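Local coordinates for uncharacterized protein YobA (PDB 4QY7) that is of unknown function but is made with a signal peptide, is therefore probably exported, and adopts an OB-fold of the DUF3221 family, at residues Lys32-Leu37 with Met43-Asn48. Sequence-based numbering, arbitrary orientation. Where two conformers were deposited one is given.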
ATOM      1  N   LYS A  32      -2.945   2.318  17.066  1.00 19.63           N
ATOM      2  CA  LYS A  32      -3.535   0.993  17.236  1.00 20.24           C
ATOM      3  C   LYS A  32      -5.037   0.923  16.865  1.00 24.40           C
ATOM      4  O   LYS A  32      -5.472  -0.083  16.288  1.00 25.18           O
ATOM      5  CB  LYS A  32      -3.348   0.498  18.684  1.00 22.80           C
ATOM      6  CG  LYS A  32      -3.779  -0.950  18.898  1.00 36.86           C
ATOM      7  CD  LYS A  32      -3.252  -1.507  20.220  1.00 49.29           C
ATOM      8  CE  LYS A  32      -4.052  -2.698  20.705  1.00 65.90           C
ATOM      9  NZ  LYS A  32      -3.644  -3.118  22.072  1.00 73.95           N
ATOM     10  N   GLU A  33      -5.820   1.945  17.198  1.00 20.21           N
ATOM     11  CA  GLU A  33      -7.278   1.903  16.915  1.00 19.57           C
ATOM     12  C   GLU A  33      -7.612   2.175  15.468  1.00 22.28           C
ATOM     13  O   GLU A  33      -8.724   1.839  15.047  1.00 22.80           O
ATOM     14  CB  GLU A  33      -8.056   2.861  17.801  1.00 22.62           C
ATOM     15  CG  GLU A  33      -8.020   2.392  19.237  1.00 27.74           C
ATOM     16  CD  GLU A  33      -8.758   3.274  20.217  1.00 43.97           C
ATOM     17  OE1 GLU A  33      -9.362   4.287  19.798  1.00 34.84           O
ATOM     18  OE2 GLU A  33      -8.740   2.938  21.420  1.00 37.12           O
ATOM     19  N   ASP A  34      -6.652   2.652  14.667  1.00 17.96           N
ATOM     20  CA  ASP A  34      -6.914   2.827  13.226  1.00 18.15           C
ATOM     21  C   ASP A  34      -7.112   1.446  12.557  1.00 22.24           C
ATOM     22  O   ASP A  34      -7.698   1.381  11.486  1.00 20.45           O
ATOM     23  CB  ASP A  34      -5.797   3.611  12.526  1.00 19.98           C
ATOM     24  CG  ASP A  34      -5.689   5.050  13.038  1.00 25.21           C
ATOM     25  OD1 ASP A  34      -6.714   5.610  13.451  1.00 25.10           O
ATOM     26  OD2 ASP A  34      -4.567   5.583  13.080  1.00 29.01           O
ATOM     27  N   TYR A  35      -6.677   0.355  13.209  1.00 19.29           N
ATOM     28  CA  TYR A  35      -6.844  -0.999  12.681  1.00 20.55           C
ATOM     29  C   TYR A  35      -8.252  -1.564  12.953  1.00 25.31           C
ATOM     30  O   TYR A  35      -8.528  -2.699  12.554  1.00 26.46           O
ATOM     31  CB  TYR A  35      -5.730  -1.926  13.241  1.00 21.68           C
ATOM     32  CG  TYR A  35      -4.356  -1.489  12.760  1.00 21.71           C
ATOM     33  CD1 TYR A  35      -3.889  -1.849  11.502  1.00 22.30           C
ATOM     34  CD2 TYR A  35      -3.562  -0.632  13.526  1.00 22.13           C
ATOM     35  CE1 TYR A  35      -2.664  -1.386  11.024  1.00 22.71           C
ATOM     36  CE2 TYR A  35      -2.357  -0.135  13.043  1.00 21.69           C
ATOM     37  CZ  TYR A  35      -1.886  -0.552  11.810  1.00 28.28           C
ATOM     38  OH  TYR A  35      -0.692  -0.074  11.321  1.00 28.72           O
ATOM     39  N   ASN A  36      -9.169  -0.809  13.581  1.00 22.29           N
ATOM     40  CA  ASN A  36     -10.546  -1.302  13.706  1.00 23.50           C
ATOM     41  C   ASN A  36     -11.453  -0.454  12.811  1.00 26.49           C
ATOM     42  O   ASN A  36     -12.667  -0.633  12.839  1.00 29.59           O
ATOM     43  CB  ASN A  36     -11.020  -1.346  15.163  1.00 27.68           C
ATOM     44  CG  ASN A  36     -11.115  -0.019  15.872  1.00 36.95           C
ATOM     45  OD1 ASN A  36     -11.565   0.990  15.297  1.00 30.30           O
ATOM     46  ND2 ASN A  36     -10.806  -0.011  17.183  1.00 29.61           N
ATOM     47  N   LEU A  37     -10.879   0.466  12.006  1.00 22.63           N
ATOM     48  CA  LEU A  37     -11.698   1.295  11.137  1.00 21.72           C
ATOM     49  C   LEU A  37     -12.073   0.542   9.887  1.00 25.79           C
ATOM     50  O   LEU A  37     -11.296  -0.285   9.385  1.00 23.85           O
ATOM     51  CB  LEU A  37     -10.946   2.577  10.742  1.00 20.41           C
ATOM     52  CG  LEU A  37     -10.617   3.539  11.883  1.00 23.38           C
ATOM     53  CD1 LEU A  37      -9.754   4.684  11.395  1.00 21.73           C
ATOM     54  CD2 LEU A  37     -11.880   4.091  12.521  1.00 28.02           C
HETATM   55  N   MSE A  43     -10.825   5.799   4.383  1.00 24.79           N
HETATM   56  CA  MSE A  43     -10.870   6.709   3.226  0.65 24.85           C
HETATM   57  C   MSE A  43     -11.118   8.145   3.692  1.00 32.39           C
HETATM   58  O   MSE A  43     -10.509   9.076   3.156  1.00 33.90           O
HETATM   59  CB  MSE A  43     -11.943   6.277   2.206  0.65 25.64           C
HETATM   60  CG  MSE A  43     -11.663   4.924   1.551  0.65 28.21           C
HETATM   61 SE   MSE A  43     -10.147   4.943   0.383  0.49 30.04          SE
HETATM   62  CE  MSE A  43      -9.538   3.159   0.582  0.65 26.55           C
ATOM     63  N   ASN A  44     -11.972   8.327   4.707  1.00 31.79           N
ATOM     64  CA  ASN A  44     -12.274   9.657   5.258  1.00 33.32           C
ATOM     65  C   ASN A  44     -11.110  10.209   6.092  1.00 35.56           C
ATOM     66  O   ASN A  44     -10.647  11.321   5.842  1.00 38.05           O
ATOM     67  CB  ASN A  44     -13.527   9.585   6.118  1.00 36.81           C
ATOM     68  CG  ASN A  44     -13.926  10.914   6.692  1.00 69.03           C
ATOM     69  OD1 ASN A  44     -14.211  11.856   5.947  1.00 63.59           O
ATOM     70  ND2 ASN A  44     -13.919  11.032   8.023  1.00 63.06           N
ATOM     71  N   LYS A  45     -10.615   9.432   7.056  1.00 27.72           N
ATOM     72  CA  LYS A  45      -9.554   9.891   7.949  1.00 26.04           C
ATOM     73  C   LYS A  45      -8.215  10.149   7.248  1.00 30.97           C
ATOM     74  O   LYS A  45      -7.545  11.121   7.581  1.00 31.92           O
ATOM     75  CB  LYS A  45      -9.341   8.847   9.054  1.00 26.63           C
ATOM     76  CG  LYS A  45      -8.283   9.228  10.068  1.00 31.73           C
ATOM     77  CD  LYS A  45      -8.402   8.440  11.356  1.00 35.14           C
ATOM     78  CE  LYS A  45      -7.321   8.873  12.319  1.00 40.56           C
ATOM     79  NZ  LYS A  45      -7.486   8.259  13.656  1.00 45.63           N
ATOM     80  N   PHE A  46      -7.811   9.279   6.320  1.00 25.62           N
ATOM     81  CA  PHE A  46      -6.496   9.412   5.676  1.00 24.10           C
ATOM     82  C   PHE A  46      -6.596   9.882   4.224  1.00 29.07           C
ATOM     83  O   PHE A  46      -5.754   9.515   3.418  1.00 27.75           O
ATOM     84  CB  PHE A  46      -5.752   8.057   5.748  1.00 23.25           C
ATOM     85  CG  PHE A  46      -5.415   7.682   7.170  1.00 23.30           C
ATOM     86  CD1 PHE A  46      -4.410   8.342   7.859  1.00 25.77           C
ATOM     87  CD2 PHE A  46      -6.109   6.673   7.822  1.00 24.60           C
ATOM     88  CE1 PHE A  46      -4.122   8.018   9.189  1.00 27.51           C
ATOM     89  CE2 PHE A  46      -5.816   6.347   9.151  1.00 27.61           C
ATOM     90  CZ  PHE A  46      -4.803   6.995   9.810  1.00 25.74           C
ATOM     91  N   LYS A  47      -7.601  10.714   3.895  1.00 27.93           N
ATOM     92  CA  LYS A  47      -7.804  11.278   2.557  1.00 27.79           C
ATOM     93  C   LYS A  47      -6.482  11.872   2.026  1.00 27.36           C
ATOM     94  O   LYS A  47      -5.758  12.519   2.783  1.00 25.96           O
ATOM     95  CB  LYS A  47      -8.904  12.361   2.637  1.00 32.05           C
ATOM     96  CG  LYS A  47      -9.257  13.045   1.319  1.00 45.34           C
ATOM     97  CD  LYS A  47     -10.212  14.209   1.568  1.00 60.29           C
ATOM     98  CE  LYS A  47     -10.441  15.039   0.337  1.00 74.05           C
ATOM     99  NZ  LYS A  47     -11.024  16.369   0.661  1.00 87.03           N
ATOM    100  N   ASN A  48      -6.129  11.533   0.779  1.00 24.08           N
ATOM    101  CA  ASN A  48      -4.879  11.939   0.119  1.00 23.48           C
ATOM    102  C   ASN A  48      -3.645  11.345   0.814  1.00 25.97           C
ATOM    103  O   ASN A  48      -2.536  11.739   0.463  1.00 27.11           O
ATOM    104  CB  ASN A  48      -4.736  13.463   0.006  1.00 28.84           C
ATOM    105  CG  ASN A  48      -5.936  14.096  -0.628  1.00 49.29           C
ATOM    106  OD1 ASN A  48      -6.585  13.499  -1.500  1.00 40.34           O
ATOM    107  ND2 ASN A  48      -6.281  15.299  -0.193  1.00 43.29           N
TER
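Lys45 NZ donates to Asp34 OD1 over 2.8 Å; the ammonium arrives on the syn side of the carboxylate, 20° out of its plane, and completes a salt bridge. The other oxygen, Asp34 OD2, accepts the backbone N-H of Gly31, so each oxygen has a partner of its own. With CG anti to the backbone N (chi1 -179°) and an extended chain beyond it, Lys45 spans the gap and meets Asp34 at about a right angle. Phe46 turns its rim to the same acid: Asp34 OD2 sits at the ring edge, close to its plane and 3.6 Å from Phe46 CZ, and carboxylate and ring stand 87° apart. One face of that ring carries Lys45 CG, 3.9 Å above the plane and offset toward the rim. In this OB-fold protein the pairing ties the 3-10 turn 32-36, in the connection after strand 20-24, to the end of helix 39-45, and Phe46 also touches Ile24 of that strand. Shortening Asp34 to an alanine would probably leave the Lys45 ammonium without its mate and the Gly31 amide without this acceptor. Leu37 adds an aliphatic contact: its CD1 packs 4.0 Å from Lys45 CD, the two side chains crossing nearly perpendicularly.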